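Local coordinates for carbohydrate kinase, pfkB family (Enterococcus faecalis, PDB 3KTN) that probably phosphorylates the sugar acid 2-keto-3-deoxygluconate, as a putative kinase of the pfkB carbohydrate kinase family, at the interface of chains A and B. Sequence-based numbering; all coordinates share one arbitrary frame. Chains: chain A/B, Carbohydrate kinase, pfkB family.

Contact 1: the interface of chains A and B. Residues chain A 96, 98-99; chain B 305, 308-309, 312, 324, 328.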
# COMPACT_ATOMS: atom_id res chain seq x y z
N TYR A 96 -2.97 -10.67 18.15
CA TYR A 96 -2.38 -11.91 17.66
C TYR A 96 -1.97 -12.71 18.89
O TYR A 96 -1.42 -12.16 19.84
CB TYR A 96 -1.13 -11.57 16.84
CG TYR A 96 -0.49 -12.76 16.16
CD1 TYR A 96 -0.78 -13.06 14.83
CD2 TYR A 96 0.43 -13.56 16.84
CE1 TYR A 96 -0.17 -14.14 14.19
CE2 TYR A 96 1.04 -14.64 16.20
CZ TYR A 96 0.74 -14.92 14.88
OH TYR A 96 1.35 -15.97 14.24
N ILE A 98 -1.61 -14.11 22.32
CA ILE A 98 -2.11 -13.60 23.59
C ILE A 98 -2.28 -12.07 23.61
O ILE A 98 -2.79 -11.51 24.58
CB ILE A 98 -1.22 -14.02 24.78
CG1 ILE A 98 0.19 -13.44 24.61
CG2 ILE A 98 -1.17 -15.54 24.88
CD1 ILE A 98 1.02 -13.50 25.87
N ARG A 99 -1.85 -11.40 22.55
CA ARG A 99 -2.02 -9.95 22.50
C ARG A 99 -3.45 -9.70 22.03
O ARG A 99 -3.81 -10.00 20.90
CB ARG A 99 -1.03 -9.31 21.53
CG ARG A 99 -1.17 -7.79 21.41
CD ARG A 99 0.08 -7.18 20.76
NE ARG A 99 0.27 -7.58 19.37
CZ ARG A 99 -0.29 -6.94 18.33
NH1 ARG A 99 -1.06 -5.88 18.54
NH2 ARG A 99 -0.05 -7.35 17.09
N VAL B 305 5.93 -12.84 30.34
CA VAL B 305 4.71 -12.52 29.61
C VAL B 305 5.02 -11.40 28.60
O VAL B 305 4.55 -11.44 27.47
CB VAL B 305 3.59 -12.05 30.57
CG1 VAL B 305 2.40 -11.52 29.78
CG2 VAL B 305 3.16 -13.21 31.45
N VAL B 308 6.67 -12.91 25.64
CA VAL B 308 5.74 -13.63 24.77
C VAL B 308 4.97 -12.62 23.92
O VAL B 308 4.74 -12.84 22.72
CB VAL B 308 4.73 -14.46 25.60
CG1 VAL B 308 3.69 -15.11 24.67
CG2 VAL B 308 5.47 -15.53 26.39
N LEU B 309 4.58 -11.51 24.54
CA LEU B 309 3.85 -10.45 23.85
C LEU B 309 4.66 -9.85 22.71
O LEU B 309 4.11 -9.55 21.65
CB LEU B 309 3.47 -9.34 24.83
CG LEU B 309 2.29 -9.61 25.77
CD1 LEU B 309 2.24 -8.53 26.83
CD2 LEU B 309 0.98 -9.65 24.98
N THR B 312 4.33 -11.36 19.36
CA THR B 312 3.08 -11.15 18.64
C THR B 312 3.03 -9.75 18.02
O THR B 312 2.06 -9.39 17.34
CB THR B 312 1.88 -11.25 19.56
OG1 THR B 312 1.82 -10.06 20.36
CG2 THR B 312 2.00 -12.46 20.48
N GLN B 324 -1.28 -3.58 30.07
CA GLN B 324 -1.49 -4.61 29.06
C GLN B 324 -0.94 -5.95 29.53
O GLN B 324 -1.60 -6.98 29.43
CB GLN B 324 -0.83 -4.19 27.74
CG GLN B 324 -0.80 -5.27 26.67
CD GLN B 324 -0.08 -4.80 25.40
OE1 GLN B 324 0.98 -4.18 25.47
NE2 GLN B 324 -0.65 -5.11 24.24
N VAL B 328 -3.02 -9.45 30.62
CA VAL B 328 -2.81 -10.80 30.10
C VAL B 328 -2.69 -11.78 31.27
O VAL B 328 -3.24 -12.88 31.24
CB VAL B 328 -1.54 -10.87 29.23
CG1 VAL B 328 -1.26 -12.30 28.82
CG2 VAL B 328 -1.71 -10.00 27.99
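The side-chain hydroxyl OG1 of B:Thr312 is gripped from both chains in this pfkB-family kinase. It accepts from A:Arg99 NE at 3.1 Å, with the oxygen lying in the guanidinium plane. At the same time it donates to the backbone carbonyl of its own chain, the bond from B:Thr312 OG1 to B:Leu309 O being 2.7 Å, in the carbonyl plane and on a lone pair. OG1 sits between the backbone N and carbonyl carbon of B:Thr312 (chi1 75°), which directs it back to the last turn of helix 296-310. The hydroxyl thus links the end of that helix to the arginine.

A second grip completes a side-on approach by the guanidinium: A:Arg99 NH2 gives the straighter bond, 2.9 Å to B:Thr312 O with 154° at the hydrogen. This carbonyl lies at the guanidinium edge, although the donor is tilted from the carbonyl's own plane. NE also approaches the same carbonyl, weakly. The arginine chain leaves anti to its backbone N and bends at chi3 (66°), bringing the NE and NH2 edge round to the threonine. The B:Gln324 side chain crosses the arginine obliquely, its amide plane nearly perpendicular to the guanidinium, with NE2 of B:Gln324 3.9 Å from the aliphatic CG of A:Arg99.

Apolar packing centres on A:Ile98, from the loop joining strands 88-93 and 101-105. Its CG1 branch crosses B:Val308 and B:Leu309 at about a right angle and points CD1 between helices 296-310 and 322-330. CD1 of A:Ile98 meets B:Val308 CG1 at 3.3 Å, tighter than usual for carbons. From helix 322-330, B:Val328 CG1 touches the same methyl of A:Ile98 at 3.9 Å. B:Leu309 CD2 packs against A:Ile98 CG1 and also reaches A:Arg99 CA. The carbonyl oxygen A:Tyr96 O abuts the carbon B:Thr312 CB at 3.4 Å, a van der Waals contact.

Contact 2: the interface of chains A and B. Residues chain A 20, 96, 99; chain B 20, 271-273, 312.
Two chain A loops, one between strands 12-16 and 28-34 and the other between strands 88-93 and 101-105, meet the chain B segment that follows strand 268-269 and leads into helix 278-291. The loop between strands 12-16 and 28-34 of chain B, carrying B:Tyr20, also approaches.

The main apolar contact is made by B:Leu273 on the phenol of A:Tyr96. CB of B:Leu273 lies over one face of the A:Tyr96 ring, 3.9 Å from its centroid and displaced toward the rim on the CE2 and CZ side, a CH-pi contact. CG of B:Leu273 is anti to its backbone N (chi1 176°), and both methyls lie near the A:Tyr96 ring, CD1 by CE1 and CZ, CD2 by CG and CD1. CD2 of B:Leu273 also reaches A:Tyr20 CD2 at 3.8 Å. The leucine therefore straddles both chain A tyrosines, while B:Leu271 CB comes near A:Tyr96 CE2 at the periphery.

These two rings meet edge to face: A:Tyr96 turns CD1 toward the centre of the A:Tyr20 ring, 3.7 Å above its plane. The guanidinium NH2 of A:Arg99 also bonds the backbone carbonyl A:Tyr20 O at 3.0 Å, in the carbonyl plane and on a lone pair, which ties the two loops of chain A together. Since that nitrogen also bonds B:Thr312, the arginine ties the A:Tyr20 loop to the partner chain.

At the far end of the phenol, a water bridges the chains. It stands 2.9 Å from A:Tyr96 OH and a short 2.5 Å from B:Tyr20 OH; the direction of neither bond is decided.

B:Leu273 directly precedes the magnesium-site residue B:Asp274, and the family's GAGD motif follows at the start of helix 278-291. The packing may therefore steady the backbone leading into this catalytic segment of chain B, besides joining the two chains.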
# COMPACT_ATOMS: atom_id res chain seq x y z
N TYR A 20 -1.23 -6.83 11.44
CA TYR A 20 -1.45 -6.85 12.89
C TYR A 20 -0.76 -5.63 13.52
O TYR A 20 -0.37 -5.66 14.68
CB TYR A 20 -0.85 -8.12 13.50
CG TYR A 20 -1.36 -9.40 12.87
CD1 TYR A 20 -2.58 -9.96 13.25
CD2 TYR A 20 -0.63 -10.03 11.86
CE1 TYR A 20 -3.06 -11.13 12.64
CE2 TYR A 20 -1.10 -11.19 11.24
CZ TYR A 20 -2.31 -11.73 11.64
OH TYR A 20 -2.77 -12.87 11.03
N TYR A 96 -2.97 -10.67 18.15
CA TYR A 96 -2.38 -11.91 17.66
C TYR A 96 -1.97 -12.71 18.89
O TYR A 96 -1.42 -12.16 19.84
CB TYR A 96 -1.13 -11.57 16.84
CG TYR A 96 -0.49 -12.76 16.16
CD1 TYR A 96 -0.78 -13.06 14.83
CD2 TYR A 96 0.43 -13.56 16.84
CE1 TYR A 96 -0.17 -14.14 14.19
CE2 TYR A 96 1.04 -14.64 16.20
CZ TYR A 96 0.74 -14.92 14.88
OH TYR A 96 1.35 -15.97 14.24
N ARG A 99 -1.85 -11.40 22.55
CA ARG A 99 -2.02 -9.95 22.50
C ARG A 99 -3.45 -9.70 22.03
O ARG A 99 -3.81 -10.00 20.90
CB ARG A 99 -1.03 -9.31 21.53
CG ARG A 99 -1.17 -7.79 21.41
CD ARG A 99 0.08 -7.18 20.76
NE ARG A 99 0.27 -7.58 19.37
CZ ARG A 99 -0.29 -6.94 18.33
NH1 ARG A 99 -1.06 -5.88 18.54
NH2 ARG A 99 -0.05 -7.35 17.09
N TYR B 20 4.36 -11.78 4.59
CA TYR B 20 5.42 -12.80 4.69
C TYR B 20 6.18 -12.86 3.37
O TYR B 20 6.75 -13.90 3.02
CB TYR B 20 4.81 -14.18 4.99
CG TYR B 20 3.92 -14.20 6.21
CD1 TYR B 20 4.46 -14.33 7.50
CD2 TYR B 20 2.54 -14.07 6.09
CE1 TYR B 20 3.63 -14.33 8.63
CE2 TYR B 20 1.71 -14.06 7.21
CZ TYR B 20 2.26 -14.20 8.47
OH TYR B 20 1.45 -14.19 9.57
N LEU B 271 3.68 -18.01 20.58
CA LEU B 271 3.24 -17.92 19.19
C LEU B 271 4.13 -16.87 18.52
O LEU B 271 4.12 -15.69 18.89
CB LEU B 271 1.76 -17.55 19.12
CG LEU B 271 0.84 -18.66 19.65
CD1 LEU B 271 -0.62 -18.21 19.62
CD2 LEU B 271 1.02 -19.92 18.80
N ASN B 272 4.89 -17.32 17.54
CA ASN B 272 5.86 -16.50 16.84
C ASN B 272 5.43 -15.79 15.56
O ASN B 272 5.31 -16.41 14.51
CB ASN B 272 7.09 -17.36 16.55
CG ASN B 272 8.25 -16.57 15.97
OD1 ASN B 272 8.10 -15.41 15.58
ND2 ASN B 272 9.42 -17.21 15.90
N LEU B 273 5.19 -14.48 15.65
CA LEU B 273 4.86 -13.71 14.47
C LEU B 273 6.17 -13.02 14.07
O LEU B 273 6.51 -12.94 12.89
CB LEU B 273 3.79 -12.66 14.77
CG LEU B 273 3.42 -11.70 13.63
CD1 LEU B 273 2.95 -12.49 12.40
CD2 LEU B 273 2.34 -10.74 14.09
N THR B 312 4.33 -11.36 19.36
CA THR B 312 3.08 -11.15 18.64
C THR B 312 3.03 -9.75 18.02
O THR B 312 2.06 -9.39 17.34
CB THR B 312 1.88 -11.25 19.56
OG1 THR B 312 1.82 -10.06 20.36
CG2 THR B 312 2.00 -12.46 20.48
O HOH W 1 1.89 -15.87 11.42

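The C-alpha centres of contact 1 and contact 2 lie about 9 Å apart, and A:Tyr96, A:Arg99 and B:Thr312 belong to both, so they are neighbouring patches of one continuous surface. The chain A loop between strands 88-93 and 101-105 serves both: contact 1 sends it against helices 296-310 and 322-330, contact 2 against the approach to helix 278-291. In these patches the two chains mostly present different residues, though Tyr20 of both takes part in contact 2, consistent with an interface that is not an exact two-fold. Six copies make up the deposited assembly, and this pairing may or may not persist in solution.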